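Local coordinates for putative trimethylamine methyltransferase (Rhizobium meliloti, PDB 4YYC), which probably catalyses methyl transfer, as a putative trimethylamine methyltransferase of the MttB family, at the interface of chains A and B. Coordinates in Å, arbitrary orientation; residue numbers count along the deposited sequence, not the author numbering. Chains: chain A/B, Putative trimethylamine methyltransferase.

Contact 1: the interface of chains A and B. Residues chain A 73-74, 76, 98, 249-250; chain B 436-437, 440-441, 445.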
# COMPACT_ATOMS: atom_id res chain seq x y z
N ILE A 73 -19.80 31.49 2.54
CA ILE A 73 -18.55 31.83 3.24
C ILE A 73 -17.61 32.54 2.28
O ILE A 73 -17.07 33.59 2.63
CB ILE A 73 -17.87 30.58 3.84
CG1 ILE A 73 -18.83 29.94 4.85
CG2 ILE A 73 -16.55 30.96 4.48
CD1 ILE A 73 -18.38 28.59 5.36
N GLY A 74 -17.43 32.00 1.09
CA GLY A 74 -16.58 32.60 0.09
C GLY A 74 -15.12 32.24 0.26
O GLY A 74 -14.74 31.50 1.16
N GLU A 76 -11.18 34.06 0.05
CA GLU A 76 -10.39 35.30 -0.03
C GLU A 76 -9.42 35.27 -1.21
O GLU A 76 -8.71 34.30 -1.41
CB GLU A 76 -9.57 35.49 1.24
CG GLU A 76 -10.41 35.62 2.51
CD GLU A 76 -10.63 37.06 2.91
OE1 GLU A 76 -9.64 37.78 3.12
OE2 GLU A 76 -11.81 37.50 2.98
N ARG A 98 -13.18 39.16 0.03
CA ARG A 98 -13.87 37.86 0.04
C ARG A 98 -14.74 37.76 -1.20
O ARG A 98 -15.58 38.63 -1.45
CB ARG A 98 -14.76 37.76 1.27
CG ARG A 98 -15.37 36.38 1.50
CD ARG A 98 -14.36 35.37 1.98
NE ARG A 98 -13.86 35.73 3.30
CZ ARG A 98 -14.50 35.54 4.45
NH1 ARG A 98 -15.71 34.92 4.51
NH2 ARG A 98 -13.91 35.96 5.58
N PRO A 249 -6.94 27.60 5.28
CA PRO A 249 -8.27 27.50 4.64
C PRO A 249 -8.69 28.74 3.83
O PRO A 249 -8.68 29.86 4.34
CB PRO A 249 -9.23 27.31 5.82
CG PRO A 249 -8.51 27.95 6.99
CD PRO A 249 -7.04 27.75 6.75
N MSE A 250 -9.11 28.48 2.59
CA MSE A 250 -9.99 29.35 1.79
C MSE A 250 -9.37 30.71 1.52
O MSE A 250 -10.07 31.72 1.48
CB MSE A 250 -11.38 29.41 2.48
CG MSE A 250 -12.03 28.00 2.52
SE MSE A 250 -13.72 28.09 3.55
CE MSE A 250 -12.97 28.01 5.38
N ILE B 436 -16.56 24.80 9.46
CA ILE B 436 -16.08 25.59 8.31
C ILE B 436 -16.57 27.07 8.42
O ILE B 436 -15.80 28.02 8.22
CB ILE B 436 -16.46 24.95 6.95
CG1 ILE B 436 -15.83 23.54 6.83
CG2 ILE B 436 -16.01 25.84 5.79
CD1 ILE B 436 -16.25 22.77 5.61
N ARG B 437 -17.83 27.23 8.79
CA ARG B 437 -18.40 28.57 9.00
C ARG B 437 -17.74 29.35 10.14
O ARG B 437 -17.46 30.55 10.00
CB ARG B 437 -19.88 28.46 9.34
CG ARG B 437 -20.74 27.95 8.23
CD ARG B 437 -22.20 27.91 8.67
NE ARG B 437 -23.06 27.68 7.52
CZ ARG B 437 -23.69 26.54 7.23
NH1 ARG B 437 -23.64 25.46 8.04
NH2 ARG B 437 -24.43 26.49 6.12
N GLY B 440 -13.81 29.81 9.20
CA GLY B 440 -13.79 30.69 8.03
C GLY B 440 -12.41 30.87 7.41
O GLY B 440 -11.39 30.33 7.88
N PRO B 441 -12.35 31.65 6.32
CA PRO B 441 -11.07 31.78 5.62
C PRO B 441 -9.98 32.43 6.46
O PRO B 441 -10.23 33.39 7.18
CB PRO B 441 -11.44 32.67 4.41
CG PRO B 441 -12.90 32.42 4.19
CD PRO B 441 -13.45 32.31 5.59
N TYR B 445 -8.32 25.46 12.57
CA TYR B 445 -9.28 24.60 13.22
C TYR B 445 -8.80 23.95 14.53
O TYR B 445 -9.58 23.18 15.14
CB TYR B 445 -9.66 23.47 12.27
CG TYR B 445 -10.45 23.92 11.05
CD1 TYR B 445 -9.82 24.39 9.92
CD2 TYR B 445 -11.84 23.77 11.03
CE1 TYR B 445 -10.55 24.77 8.79
CE2 TYR B 445 -12.58 24.14 9.91
CZ TYR B 445 -11.93 24.64 8.80
OH TYR B 445 -12.67 24.99 7.69
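B:Pro441, just past helix 433-439 of one subunit, plugs into a largely apolar socket on the other, lined by A:Ile73, A:Glu76, A:Arg98 and A:Met250; the patch joins two copies of an MttB-family protein and, by two-fold symmetry, occurs twice in the deposited dimer, which may be the biological one. The CG-CD edge of the tilted proline ring rests on a face of the A:Arg98 guanidinium, with B:Pro441 CG over its centre, 3.5 Å from A:Arg98 CZ. A compact, rigid ring suits this place because it offers CH groups to a flat cation without needing a polar partner. The arginine is held by its own chain: NE donates to the carboxylate oxygen OE2 of A:Glu76 at 2.7 Å, on its anti side, in a salt bridge, while NH1 donates to A:Ile73 O, the carbonyl near the end of helix 56-73. Both partners lie near the guanidinium plane, fixing its rotation and leaving a face for the proline; bends at chi2 (72°) and chi3 (66°) fold the chain into this position. An alanine here would probably leave the A:Glu76 carboxylate without its cationic mate and open a gap beside the B:Pro441 ring.

A:Ile73 touches with both branches. CG2 packs against B:Pro441 CD at 3.6 Å, and CD1 reaches helix 433-439, lying 3.6 Å from B:Arg437 CA and also against B:Ile436 CG2. The branched side chain thus spans the helix and the proline after it. Selenomethionine A:Met250 comes in from another side: its CB touches the proline ring, and its unbranched chain turns at chi3 to bring the terminal methyl CE within 3.8 Å of B:Ile436 CG2. That methyl also packs on the backbone of B:Gly440, 3.6 Å from its C; glycine suits this turn by its positive phi (71°), which other residues seldom adopt. Backbone oxygen A:Pro249 O lies 3.3 Å from B:Pro441 CA.

Contact 2: the interface of chains A and B. Residues chain A 466-470, 473, 484; chain B 362-364, 369.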
# COMPACT_ATOMS: atom_id res chain seq x y z
N ASP A 466 17.22 -6.99 -1.19
CA ASP A 466 18.05 -8.12 -0.96
C ASP A 466 17.16 -9.35 -0.76
O ASP A 466 16.38 -9.44 0.21
CB ASP A 466 18.97 -7.92 0.24
CG ASP A 466 19.92 -9.04 0.42
OD1 ASP A 466 19.46 -10.20 0.60
OD2 ASP A 466 21.19 -8.83 0.36
N ASN A 467 17.27 -10.28 -1.70
CA ASN A 467 16.47 -11.47 -1.69
C ASN A 467 17.33 -12.72 -1.45
O ASN A 467 16.93 -13.86 -1.74
CB ASN A 467 15.77 -11.59 -3.05
CG ASN A 467 14.80 -10.45 -3.27
OD1 ASN A 467 14.86 -9.76 -4.31
ND2 ASN A 467 13.95 -10.22 -2.32
N ASN A 468 18.52 -12.52 -0.91
CA ASN A 468 19.44 -13.62 -0.67
C ASN A 468 19.22 -14.29 0.68
O ASN A 468 18.50 -13.78 1.54
CB ASN A 468 20.87 -13.10 -0.79
CG ASN A 468 21.20 -12.70 -2.21
OD1 ASN A 468 20.67 -13.28 -3.18
ND2 ASN A 468 22.07 -11.73 -2.35
N SER A 469 19.84 -15.44 0.87
CA SER A 469 19.80 -16.09 2.19
C SER A 469 20.38 -15.22 3.26
O SER A 469 21.20 -14.34 2.98
CB SER A 469 20.62 -17.39 2.18
OG SER A 469 22.01 -17.12 1.96
N PHE A 470 19.99 -15.46 4.51
CA PHE A 470 20.64 -14.83 5.67
C PHE A 470 22.16 -14.95 5.59
O PHE A 470 22.89 -13.99 5.80
CB PHE A 470 20.13 -15.43 7.01
CG PHE A 470 20.95 -15.04 8.17
CD1 PHE A 470 20.90 -13.76 8.68
CD2 PHE A 470 21.84 -15.93 8.73
CE1 PHE A 470 21.70 -13.39 9.75
CE2 PHE A 470 22.62 -15.57 9.80
CZ PHE A 470 22.56 -14.30 10.29
N TRP A 473 23.67 -12.65 2.98
CA TRP A 473 23.48 -11.26 3.39
C TRP A 473 24.43 -10.88 4.55
O TRP A 473 24.98 -9.78 4.58
CB TRP A 473 22.01 -11.04 3.74
CG TRP A 473 21.65 -9.74 4.42
CD1 TRP A 473 21.31 -8.56 3.83
CD2 TRP A 473 21.57 -9.52 5.83
NE1 TRP A 473 20.98 -7.63 4.82
CE2 TRP A 473 21.15 -8.20 6.04
CE3 TRP A 473 21.77 -10.34 6.93
CZ2 TRP A 473 21.00 -7.66 7.33
CZ3 TRP A 473 21.59 -9.80 8.21
CH2 TRP A 473 21.20 -8.48 8.39
N ARG A 484 22.59 0.02 0.45
CA ARG A 484 22.64 -0.33 -0.95
C ARG A 484 22.15 0.86 -1.85
O ARG A 484 22.67 1.06 -2.95
CB ARG A 484 21.89 -1.64 -1.24
CG ARG A 484 22.45 -2.87 -0.52
CD ARG A 484 21.82 -4.17 -1.02
NE ARG A 484 20.40 -4.22 -0.66
CZ ARG A 484 19.88 -4.41 0.54
NH1 ARG A 484 20.63 -4.71 1.60
NH2 ARG A 484 18.58 -4.32 0.68
N GLY B 362 10.87 -10.37 2.32
CA GLY B 362 12.06 -11.18 2.18
C GLY B 362 13.29 -10.58 2.85
O GLY B 362 14.35 -11.20 2.88
N SER B 363 13.19 -9.36 3.36
CA SER B 363 14.31 -8.76 4.03
C SER B 363 14.76 -9.49 5.27
O SER B 363 13.99 -10.18 5.90
CB SER B 363 13.94 -7.33 4.45
OG SER B 363 15.09 -6.61 4.81
N LYS B 364 16.04 -9.35 5.62
CA LYS B 364 16.59 -9.97 6.82
C LYS B 364 16.42 -9.13 8.08
O LYS B 364 16.66 -9.60 9.19
CB LYS B 364 18.07 -10.31 6.60
CG LYS B 364 18.31 -11.67 5.92
CD LYS B 364 17.63 -11.93 4.61
CE LYS B 364 18.12 -11.03 3.52
NZ LYS B 364 17.40 -11.31 2.25
N GLN B 369 13.06 -2.08 3.23
CA GLN B 369 12.67 -3.18 2.34
C GLN B 369 11.55 -3.99 2.99
O GLN B 369 10.50 -4.24 2.37
CB GLN B 369 13.87 -4.08 2.00
CG GLN B 369 13.46 -5.23 1.09
CD GLN B 369 14.55 -6.25 0.88
OE1 GLN B 369 15.75 -5.95 1.02
NE2 GLN B 369 14.15 -7.46 0.55
O HOH W 1 17.38 -5.09 3.14
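B:Lys364 reaches across to the loop 466-469 of the partner subunit, in a polar patch of the deposited dimer of this MttB-family protein. Its ammonium NZ donates to A:Asn468 O at 2.8 Å, in the carbonyl plane and on a lone pair, and to A:Asp466 O from above that carbonyl's plane. NZ also forms a salt bridge with A:Asp466 OD1 at 2.9 Å, on the anti side of the carboxylate. B:Gly362 O accepts from it within its own chain. A long, flexible cation suits a site where several oxygens converge, and bends at chi2 (55°) and chi3 (65°) curl the chain towards them. A:Asn468 N donates to A:Asp466 OD1 from the opposite face and is likely to steady the carboxylate for the lysine.

B:Gln369 pairs with the backbone of A:Asp466 by both ends of its amide: OE1 accepts from the main-chain N at 2.8 Å, and NE2 donates to the carbonyl O at 3.0 Å in a nearly straight bond (171° at H). An amide, donor and acceptor together, matches that pair of backbone groups. A water bridges B:Gln369 OE1 and the guanidinium NH2 of A:Arg484, and also meets B:Ser363 OG.

Apolar contact comes from the lysine's methylenes: B:Lys364 CB sits over the face of A:Trp473, 3.6 Å from the six-membered ring centroid, a CH-pi contact. The broad, flat indole, its CG anti to the backbone N, is turned to receive them.

The centres of the C-alpha atoms of contact 1 and contact 2 lie about 51 Å apart, and the two share no residues. In contact 1 chain A brings helix 56-73 and strands 75-77 and 98-100, chain B helix 433-439 and the segment after it. In contact 2 chain A brings the loop 466-469 and helix 470-475, further along the same C-terminal part, and chain B the loop 362-364 and helix 368-383. Through the two-fold axis, each subunit offers that C-terminal part at both kinds of site. Such widely spaced anchors would be expected to limit rocking of the subunits.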